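Local structure of first ORF in transposon ISC1904 (Sulfolobus solfataricus, 3ILX) at residues A[4-9]-A[53-58]; A[57-62]-A[90-95]; A[66-71]-A[95-100]. The protein is of uncharacterised function but, as a resolvase-family serine recombinase of a transposon, probably binds DNA and exchanges strands, this chain being its resolvase-type domain. All blocks are in the same frame, centred on the assembly; numbering follows the deposited sequence.

Contact 1 (A[4-9]-A[53-58]); sequences KVILYA and LKLLRM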
loop_
_atom_site.group_PDB
_atom_site.type_symbol
_atom_site.label_atom_id
_atom_site.label_comp_id
_atom_site.label_asym_id
_atom_site.label_seq_id
_atom_site.Cartn_x
_atom_site.Cartn_y
_atom_site.Cartn_z
ATOM N N LYS A 4 13.357 14.757 15.497
ATOM C CA LYS A 4 14.226 14.845 14.316
ATOM C C LYS A 4 13.541 15.311 13.020
ATOM O O LYS A 4 12.414 14.913 12.714
ATOM C CB LYS A 4 14.914 13.486 14.071
ATOM C CG LYS A 4 15.689 12.893 15.290
ATOM C CD LYS A 4 17.032 13.550 15.505
ATOM C CE LYS A 4 17.852 12.814 16.568
ATOM N NZ LYS A 4 17.696 13.371 17.980
ATOM N N VAL A 5 14.247 16.139 12.257
ATOM C CA VAL A 5 13.838 16.525 10.917
ATOM C C VAL A 5 14.630 15.741 9.893
ATOM O O VAL A 5 15.854 15.857 9.812
ATOM C CB VAL A 5 14.003 18.043 10.647
ATOM C CG1 VAL A 5 13.585 18.349 9.233
ATOM C CG2 VAL A 5 13.140 18.828 11.599
ATOM N N ILE A 6 13.908 14.960 9.096
ATOM C CA ILE A 6 14.510 13.949 8.232
ATOM C C ILE A 6 14.131 14.133 6.765
ATOM O O ILE A 6 12.929 14.257 6.420
ATOM C CB ILE A 6 14.041 12.547 8.657
ATOM C CG1 ILE A 6 14.362 12.281 10.147
ATOM C CG2 ILE A 6 14.683 11.466 7.792
ATOM C CD1 ILE A 6 13.908 10.851 10.617
ATOM N N LEU A 7 15.139 14.121 5.898
ATOM C CA LEU A 7 14.926 14.099 4.456
ATOM C C LEU A 7 14.929 12.650 3.972
ATOM O O LEU A 7 15.807 11.866 4.322
ATOM C CB LEU A 7 16.002 14.902 3.741
ATOM C CG LEU A 7 16.282 16.280 4.332
ATOM C CD1 LEU A 7 17.371 16.972 3.557
ATOM C CD2 LEU A 7 15.020 17.131 4.354
ATOM N N TYR A 8 13.923 12.289 3.187
ATOM C CA TYR A 8 13.884 10.942 2.663
ATOM C C TYR A 8 13.968 10.995 1.140
ATOM O O TYR A 8 13.168 11.658 0.489
ATOM C CB TYR A 8 12.635 10.186 3.106
ATOM C CG TYR A 8 12.686 8.778 2.543
ATOM C CD1 TYR A 8 13.387 7.785 3.198
ATOM C CD2 TYR A 8 12.105 8.471 1.306
ATOM C CE1 TYR A 8 13.484 6.512 2.682
ATOM C CE2 TYR A 8 12.186 7.169 0.778
ATOM C CZ TYR A 8 12.877 6.206 1.463
ATOM O OH TYR A 8 12.963 4.904 0.946
ATOM N N ALA A 9 14.935 10.290 0.566
ATOM C CA ALA A 9 15.076 10.308 -0.884
ATOM C C ALA A 9 15.181 8.882 -1.405
ATOM O O ALA A 9 15.749 8.035 -0.745
ATOM C CB ALA A 9 16.306 11.110 -1.302
ATOM N N LEU A 53 12.221 1.380 6.300
ATOM C CA LEU A 53 11.960 0.664 7.547
ATOM C C LEU A 53 12.576 1.354 8.778
ATOM O O LEU A 53 11.904 1.471 9.811
ATOM C CB LEU A 53 12.424 -0.791 7.453
ATOM C CG LEU A 53 11.623 -1.668 6.503
ATOM C CD1 LEU A 53 12.249 -3.075 6.424
ATOM C CD2 LEU A 53 10.154 -1.732 6.970
ATOM N N LYS A 54 13.821 1.833 8.653
ATOM C CA LYS A 54 14.439 2.650 9.715
ATOM C C LYS A 54 13.539 3.860 10.010
ATOM O O LYS A 54 13.167 4.129 11.166
ATOM C CB LYS A 54 15.843 3.098 9.317
ATOM C CG LYS A 54 16.513 4.053 10.314
ATOM C CD LYS A 54 17.845 4.550 9.754
ATOM C CE LYS A 54 18.380 5.779 10.513
ATOM N NZ LYS A 54 18.801 5.368 11.877
ATOM N N LEU A 55 13.153 4.554 8.950
ATOM C CA LEU A 55 12.296 5.718 9.062
ATOM C C LEU A 55 10.958 5.421 9.755
ATOM O O LEU A 55 10.574 6.139 10.669
ATOM C CB LEU A 55 12.055 6.342 7.679
ATOM C CG LEU A 55 11.150 7.579 7.585
ATOM C CD1 LEU A 55 11.547 8.706 8.569
ATOM C CD2 LEU A 55 11.139 8.111 6.118
ATOM N N LEU A 56 10.235 4.408 9.269
ATOM C CA LEU A 56 8.938 4.024 9.834
ATOM C C LEU A 56 9.049 3.688 11.331
ATOM O O LEU A 56 8.184 4.068 12.135
ATOM C CB LEU A 56 8.370 2.809 9.076
ATOM C CG LEU A 56 7.100 2.134 9.588
ATOM C CD1 LEU A 56 6.006 3.169 9.633
ATOM C CD2 LEU A 56 6.693 0.986 8.648
ATOM N N ARG A 57 10.089 2.941 11.696
ATOM C CA ARG A 57 10.313 2.592 13.088
ATOM C C ARG A 57 10.643 3.824 13.921
ATOM O O ARG A 57 10.191 3.941 15.052
ATOM C CB ARG A 57 11.400 1.523 13.218
ATOM C CG ARG A 57 10.913 0.194 12.691
ATOM C CD ARG A 57 12.040 -0.766 12.344
ATOM N NE ARG A 57 11.458 -1.933 11.681
ATOM C CZ ARG A 57 12.138 -2.854 11.010
ATOM N NH1 ARG A 57 13.455 -2.756 10.873
ATOM N NH2 ARG A 57 11.493 -3.878 10.470
HETATM N N MSE A 58 11.405 4.757 13.354
HETATM C CA MSE A 58 11.704 5.972 14.090
HETATM C C MSE A 58 10.438 6.793 14.366
HETATM O O MSE A 58 10.288 7.332 15.452
HETATM C CB MSE A 58 12.729 6.829 13.347
HETATM C CG MSE A 58 14.141 6.299 13.433
HETATM SE SE MSE A 58 15.275 7.492 12.384
HETATM C CE MSE A 58 15.536 8.883 13.743
#

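Contact 2 (A[57-62]-A[90-95]); sequences RMILNN and HNCEIV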
loop_
_atom_site.group_PDB
_atom_site.type_symbol
_atom_site.label_atom_id
_atom_site.label_comp_id
_atom_site.label_asym_id
_atom_site.label_seq_id
_atom_site.Cartn_x
_atom_site.Cartn_y
_atom_site.Cartn_z
ATOM N N ARG A 57 10.089 2.941 11.696
ATOM C CA ARG A 57 10.313 2.592 13.088
ATOM C C ARG A 57 10.643 3.824 13.921
ATOM O O ARG A 57 10.191 3.941 15.052
ATOM C CB ARG A 57 11.400 1.523 13.218
ATOM C CG ARG A 57 10.913 0.194 12.691
ATOM C CD ARG A 57 12.040 -0.766 12.344
ATOM N NE ARG A 57 11.458 -1.933 11.681
ATOM C CZ ARG A 57 12.138 -2.854 11.010
ATOM N NH1 ARG A 57 13.455 -2.756 10.873
ATOM N NH2 ARG A 57 11.493 -3.878 10.470
HETATM N N MSE A 58 11.405 4.757 13.354
HETATM C CA MSE A 58 11.704 5.972 14.090
HETATM C C MSE A 58 10.438 6.793 14.366
HETATM O O MSE A 58 10.288 7.332 15.452
HETATM C CB MSE A 58 12.729 6.829 13.347
HETATM C CG MSE A 58 14.141 6.299 13.433
HETATM SE SE MSE A 58 15.275 7.492 12.384
HETATM C CE MSE A 58 15.536 8.883 13.743
ATOM N N ILE A 59 9.568 6.915 13.362
ATOM C CA ILE A 59 8.312 7.665 13.527
ATOM C C ILE A 59 7.491 7.027 14.642
ATOM O O ILE A 59 7.027 7.707 15.560
ATOM C CB ILE A 59 7.484 7.690 12.222
ATOM C CG1 ILE A 59 8.207 8.495 11.144
ATOM C CG2 ILE A 59 6.059 8.266 12.458
ATOM C CD1 ILE A 59 7.677 8.261 9.709
ATOM N N LEU A 60 7.337 5.706 14.550
ATOM C CA LEU A 60 6.585 4.904 15.503
ATOM C C LEU A 60 7.172 4.951 16.912
ATOM O O LEU A 60 6.434 4.776 17.894
ATOM C CB LEU A 60 6.506 3.451 15.027
ATOM C CG LEU A 60 5.563 3.143 13.856
ATOM C CD1 LEU A 60 5.871 1.751 13.233
ATOM C CD2 LEU A 60 4.098 3.257 14.291
ATOM N N ASN A 61 8.484 5.177 17.002
ATOM C CA ASN A 61 9.169 5.353 18.279
ATOM C C ASN A 61 9.233 6.823 18.735
ATOM O O ASN A 61 9.986 7.163 19.639
ATOM C CB ASN A 61 10.564 4.733 18.246
ATOM C CG ASN A 61 11.139 4.487 19.667
ATOM O OD1 ASN A 61 10.399 4.287 20.639
ATOM N ND2 ASN A 61 12.454 4.518 19.783
ATOM N N ASN A 62 8.448 7.680 18.096
ATOM C CA ASN A 62 8.358 9.085 18.472
ATOM C C ASN A 62 9.679 9.830 18.366
ATOM O O ASN A 62 9.963 10.675 19.190
ATOM C CB ASN A 62 7.792 9.236 19.901
ATOM C CG ASN A 62 6.410 8.627 20.039
ATOM O OD1 ASN A 62 5.528 8.905 19.232
ATOM N ND2 ASN A 62 6.233 7.761 21.028
ATOM N N HIS A 90 1.721 10.105 15.716
ATOM C CA HIS A 90 3.058 10.182 16.333
ATOM C C HIS A 90 3.743 11.537 16.217
ATOM O O HIS A 90 4.984 11.618 16.186
ATOM C CB HIS A 90 3.962 9.091 15.779
ATOM C CG HIS A 90 3.636 7.744 16.309
ATOM N ND1 HIS A 90 4.154 7.273 17.493
ATOM C CD2 HIS A 90 2.819 6.775 15.839
ATOM C CE1 HIS A 90 3.684 6.062 17.725
ATOM N NE2 HIS A 90 2.872 5.735 16.734
ATOM N N ASN A 91 2.917 12.585 16.138
ATOM C CA ASN A 91 3.362 13.970 16.211
ATOM C C ASN A 91 4.368 14.297 15.130
ATOM O O ASN A 91 5.286 15.094 15.312
ATOM C CB ASN A 91 3.882 14.290 17.623
ATOM C CG ASN A 91 2.824 14.066 18.680
ATOM O OD1 ASN A 91 1.678 14.495 18.516
ATOM N ND2 ASN A 91 3.183 13.361 19.754
ATOM N N CYS A 92 4.118 13.695 13.977
ATOM C CA CYS A 92 4.990 13.783 12.845
ATOM C C CYS A 92 4.178 14.255 11.633
ATOM O O CYS A 92 3.024 13.876 11.454
ATOM C CB CYS A 92 5.573 12.382 12.581
ATOM S SG CYS A 92 6.878 12.401 11.388
ATOM N N GLU A 93 4.807 15.059 10.795
ATOM C CA GLU A 93 4.190 15.593 9.589
ATOM C C GLU A 93 5.055 15.165 8.417
ATOM O O GLU A 93 6.263 15.217 8.499
ATOM C CB GLU A 93 4.150 17.109 9.735
ATOM C CG GLU A 93 4.309 17.927 8.507
ATOM C CD GLU A 93 4.432 19.402 8.852
ATOM O OE1 GLU A 93 5.141 19.749 9.855
ATOM O OE2 GLU A 93 3.806 20.221 8.129
ATOM N N ILE A 94 4.443 14.659 7.358
ATOM C CA ILE A 94 5.168 14.362 6.129
ATOM C C ILE A 94 4.969 15.590 5.275
ATOM O O ILE A 94 3.839 16.001 5.084
ATOM C CB ILE A 94 4.591 13.178 5.374
ATOM C CG1 ILE A 94 4.844 11.869 6.117
ATOM C CG2 ILE A 94 5.210 13.047 3.990
ATOM C CD1 ILE A 94 3.660 10.907 5.896
ATOM N N VAL A 95 6.066 16.157 4.782
ATOM C CA VAL A 95 6.048 17.264 3.824
ATOM C C VAL A 95 6.517 16.748 2.473
ATOM O O VAL A 95 7.565 16.080 2.374
ATOM C CB VAL A 95 6.953 18.446 4.253
ATOM C CG1 VAL A 95 6.844 19.657 3.224
ATOM C CG2 VAL A 95 6.576 18.890 5.632
HETATM O O HOH W 1 5.011 11.623 19.470
#

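Contact 3 (A[66-71]-A[95-100]); sequences RVITAY and VVLNQE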
loop_
_atom_site.group_PDB
_atom_site.type_symbol
_atom_site.label_atom_id
_atom_site.label_comp_id
_atom_site.label_asym_id
_atom_site.label_seq_id
_atom_site.Cartn_x
_atom_site.Cartn_y
_atom_site.Cartn_z
ATOM N N ARG A 66 9.382 15.688 11.622
ATOM C CA ARG A 66 9.029 16.015 10.246
ATOM C C ARG A 66 9.832 15.174 9.226
ATOM O O ARG A 66 11.036 14.966 9.402
ATOM C CB ARG A 66 9.270 17.517 10.043
ATOM C CG ARG A 66 8.676 18.060 8.812
ATOM C CD ARG A 66 8.844 19.568 8.778
ATOM N NE ARG A 66 7.892 20.306 9.605
ATOM C CZ ARG A 66 7.859 21.639 9.675
ATOM N NH1 ARG A 66 8.731 22.366 8.980
ATOM N NH2 ARG A 66 6.966 22.256 10.439
ATOM N N VAL A 67 9.163 14.666 8.196
ATOM C CA VAL A 67 9.850 13.984 7.090
ATOM C C VAL A 67 9.586 14.804 5.832
ATOM O O VAL A 67 8.420 15.071 5.522
ATOM C CB VAL A 67 9.272 12.594 6.796
ATOM C CG1 VAL A 67 10.090 11.897 5.680
ATOM C CG2 VAL A 67 9.174 11.746 8.080
ATOM N N ILE A 68 10.644 15.170 5.117
ATOM C CA ILE A 68 10.521 15.899 3.853
ATOM C C ILE A 68 10.948 14.989 2.685
ATOM O O ILE A 68 11.965 14.299 2.741
ATOM C CB ILE A 68 11.291 17.229 3.856
ATOM C CG1 ILE A 68 10.816 18.130 5.025
ATOM C CG2 ILE A 68 11.109 17.972 2.507
ATOM C CD1 ILE A 68 11.668 18.086 6.217
ATOM N N THR A 69 10.100 14.941 1.665
ATOM C CA THR A 69 10.371 14.110 0.504
ATOM C C THR A 69 9.956 14.920 -0.721
ATOM O O THR A 69 9.209 15.925 -0.589
ATOM C CB THR A 69 9.729 12.669 0.691
ATOM O OG1 THR A 69 10.287 11.753 -0.254
ATOM C CG2 THR A 69 8.224 12.705 0.589
ATOM N N ALA A 70 10.499 14.569 -1.892
ATOM C CA ALA A 70 10.236 15.351 -3.116
ATOM C C ALA A 70 8.765 15.331 -3.582
ATOM O O ALA A 70 8.205 16.355 -4.020
ATOM C CB ALA A 70 11.178 14.901 -4.242
ATOM N N TYR A 71 8.161 14.149 -3.511
ATOM C CA TYR A 71 6.741 13.944 -3.786
ATOM C C TYR A 71 6.280 12.618 -3.149
ATOM O O TYR A 71 7.128 11.804 -2.700
ATOM C CB TYR A 71 6.426 14.045 -5.299
ATOM C CG TYR A 71 7.480 13.424 -6.196
ATOM C CD1 TYR A 71 7.410 12.065 -6.528
ATOM C CD2 TYR A 71 8.547 14.182 -6.711
ATOM C CE1 TYR A 71 8.353 11.476 -7.360
ATOM C CE2 TYR A 71 9.522 13.582 -7.526
ATOM C CZ TYR A 71 9.412 12.219 -7.832
ATOM O OH TYR A 71 10.333 11.567 -8.642
ATOM N N VAL A 95 6.066 16.157 4.782
ATOM C CA VAL A 95 6.048 17.264 3.824
ATOM C C VAL A 95 6.517 16.748 2.473
ATOM O O VAL A 95 7.565 16.080 2.374
ATOM C CB VAL A 95 6.953 18.446 4.253
ATOM C CG1 VAL A 95 6.844 19.657 3.224
ATOM C CG2 VAL A 95 6.576 18.890 5.632
ATOM N N VAL A 96 5.720 17.012 1.446
ATOM C CA VAL A 96 6.072 16.665 0.080
ATOM C C VAL A 96 6.294 18.001 -0.604
ATOM O O VAL A 96 5.479 18.929 -0.443
ATOM C CB VAL A 96 4.988 15.755 -0.623
ATOM C CG1 VAL A 96 4.896 14.367 0.040
ATOM C CG2 VAL A 96 3.599 16.378 -0.588
ATOM N N LEU A 97 7.416 18.158 -1.299
ATOM C CA LEU A 97 7.730 19.456 -1.908
ATOM C C LEU A 97 6.843 19.696 -3.113
ATOM O O LEU A 97 6.610 20.830 -3.521
ATOM C CB LEU A 97 9.197 19.543 -2.337
ATOM C CG LEU A 97 10.246 19.403 -1.238
ATOM C CD1 LEU A 97 11.619 19.592 -1.863
ATOM C CD2 LEU A 97 10.003 20.386 -0.108
ATOM N N ASN A 98 6.368 18.613 -3.699
ATOM C CA ASN A 98 5.350 18.730 -4.700
ATOM C C ASN A 98 4.248 17.689 -4.430
ATOM O O ASN A 98 4.546 16.526 -4.107
ATOM C CB ASN A 98 5.961 18.582 -6.096
ATOM C CG ASN A 98 5.077 19.190 -7.175
ATOM O OD1 ASN A 98 3.932 18.751 -7.396
ATOM N ND2 ASN A 98 5.589 20.223 -7.835
ATOM N N GLN A 99 2.987 18.132 -4.539
ATOM C CA GLN A 99 1.817 17.266 -4.347
ATOM C C GLN A 99 1.756 16.166 -5.408
ATOM O O GLN A 99 1.405 15.032 -5.107
ATOM C CB GLN A 99 0.506 18.095 -4.367
ATOM C CG GLN A 99 0.295 18.954 -3.092
ATOM C CD GLN A 99 0.057 18.095 -1.845
ATOM O OE1 GLN A 99 -0.789 17.208 -1.852
ATOM N NE2 GLN A 99 0.799 18.363 -0.770
ATOM N N GLU A 100 2.109 16.514 -6.643
ATOM C CA GLU A 100 2.079 15.552 -7.739
ATOM C C GLU A 100 3.425 14.872 -7.933
ATOM O O GLU A 100 4.481 15.529 -8.001
ATOM C CB GLU A 100 1.681 16.228 -9.042
ATOM C CG GLU A 100 0.176 16.291 -9.227
ATOM C CD GLU A 100 -0.259 17.530 -9.974
ATOM O OE1 GLU A 100 0.574 18.447 -10.137
ATOM O OE2 GLU A 100 -1.436 17.590 -10.409
#

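Contact 1 (A[4-9]-A[53-58])
In the alpha/beta core of a resolvase-type domain, Ile-6 and Tyr-8 of strand 4-11 pack against Leu-55 and Met-58 of helix 50-60. No hydrogen bond joins the two segments, and the touch is apolar. Ile-6 carries much of it. Its CG1 stands anti to the carbonyl carbon, and chi2 of -179° extends CD1 toward the helix. There CD1 lies 3.8 Å from Leu-55 CD1. The same methyl meets Met-58, a selenomethionine, with Ile-6 CD1 4.0 Å from Met-58 SE. Met-58 bends at chi3 (82°), which brings its CE as near to Ile-6 CD1 as SE is. The side chains of Ile-6 and Leu-55 reach past one another from opposite sides. The two branches of Leu-55 divide the work: CD1 serves Ile-6, and CD2 serves Tyr-8. Leu-55 CD2 comes 3.7 Å from Tyr-8 CD1 and also rests by Tyr-8 CB, approaching the ring obliquely.

The helix belongs to a beta-alpha-beta crossover. It leads from strand 36-41 to strand 64-69 and passes over strand 4-11, which lies between them in the parallel sheet. The short segments run at 149°, close to antiparallel, as expected of a crossover helix on a parallel sheet. Their axes come within 10.9 Å.

Ile-38 of strand 36-41 touches Ile-6, Tyr-8 and Leu-55, and Val-64 of strand 64-69 touches Ile-6 and Met-58. The phenol of Tyr-8 has its polar partners elsewhere: OH is hydrogen-bonded to Asp-40 and to Arg-49. At the start of the strand the contact thins out, with Lys-4 CG 4.3 Å from Met-58 CE and the rest of the lysine leading away from the helix.

Contact 2 (A[57-62]-A[90-95])
His-90 is gripped by Asn-62 and Leu-60 at the end of helix 50-60. His-90 ND1 donates to Asn-62 OD1 at 2.8 Å, with a nearly straight N-H...O angle of 165°. OD1 lies close to the ring plane, while the nitrogen sits 43° above the plane of the amide carbonyl. A water also donates to this OD1. Leu-60 covers one ring face in a CH-pi contact, its CA 3.9 Å from the centroid of the His-90 ring. On the same side of the ring, Leu-60 CD2 lies 3.7 Å from His-90 NE2. Ile-59 is on this side too: its CG2 lies 4.0 Å from His-90 CB, and Ile-59 CG1 packs on Cys-92 SG at 4.1 Å.

His-90 NE2 has its own partner, hydrogen-bonding to NE2 of His-90 of the second subunit. An alanine in place of His-90 would probably leave Asn-62 OD1 without its N-H donor, take away the ring that Leu-60 CA packs on, and lose the link between subunits.

Asn-62 is itself set by the backbone. Its positive phi (61°) turns the chain out of the helix. Asn-62 N bonds to Ile-59 O, and Glu-63 N bonds to Met-58 O. This is the Schellman motif that ends the helix, with Asn-62 as its C-prime residue.

Contact 3 (A[66-71]-A[95-100])
Ile-68 holds CG1 anti to the carbonyl carbon (chi1 -57°), beside Val-95, and CG2 anti to the backbone N. Ile-68 CG1 lies 4.0 Å from Val-95 CB, and the two side chains run side by side. Ile-68 CG2 takes the other neighbour, 3.7 Å from Leu-97 CD2. Thr-69 places OG1 anti to its backbone N (chi1 -164°), and CG2 falls between N and the carbonyl carbon. From there Thr-69 CG2 reaches Val-96 CG1 at 3.8 Å. The hydroxyl is used elsewhere, in a hydrogen bond with Tyr-8 O of strand 4-11.

Ile-68 and Val-95 point to one face of the sheet. Leu-97, just past the strand, touches helix 19-30. Thr-69 and Val-96 point to the other face, where helix 72-75 lies. At the start of the pair, the CG and CD of Arg-66 pass beside Val-95 CG2, while Arg-66 NE forms a salt bridge with Glu-93.

The backbones pair as parallel strands. Val-95 straddles Ile-68: Val-95 N donates to Val-67 O at 2.7 Å, and Val-95 O accepts from Thr-69 N at 2.9 Å. Leu-97 N then bonds to Thr-69 O at 3.0 Å. Past the last bridge, Asn-98 N donates to Ala-70 O at 2.9 Å, where the loops follow the strands. Asn-98 next makes an Asx turn, its OD1 accepting from Glu-100 N.

The hydrogen bond from Val-95 N to Val-67 O is almost straight (174°), whereas later ones are more bent as the strands give way to loops. Backbone hydrogen bonds hold the register and join edge strand 93-96 to its inner neighbour 64-69, and mainly apolar side chains add grip on both faces.

All three contacts reach one parallel sheet of the resolvase-type domain, ordered 36-41, 4-11, 64-69, 93-96. Contacts 1 and 2 are about 8 Å apart between centres and use overlapping parts of helix 50-60. Contact 3 lies about 13 Å from contact 1 and 15 Å from contact 2. Its strand 64-69 follows that helix and bonds to strand 4-11 of contact 1. Contacts 2 and 3 share Val-95 on strand 93-96, and their segments alternate along the chain. Along the chain, contact 1 is complete before contact 3 begins. Contacts 1 and 2 both reach the second subunit, so helix 50-60 joins the sheet to the dimer interface.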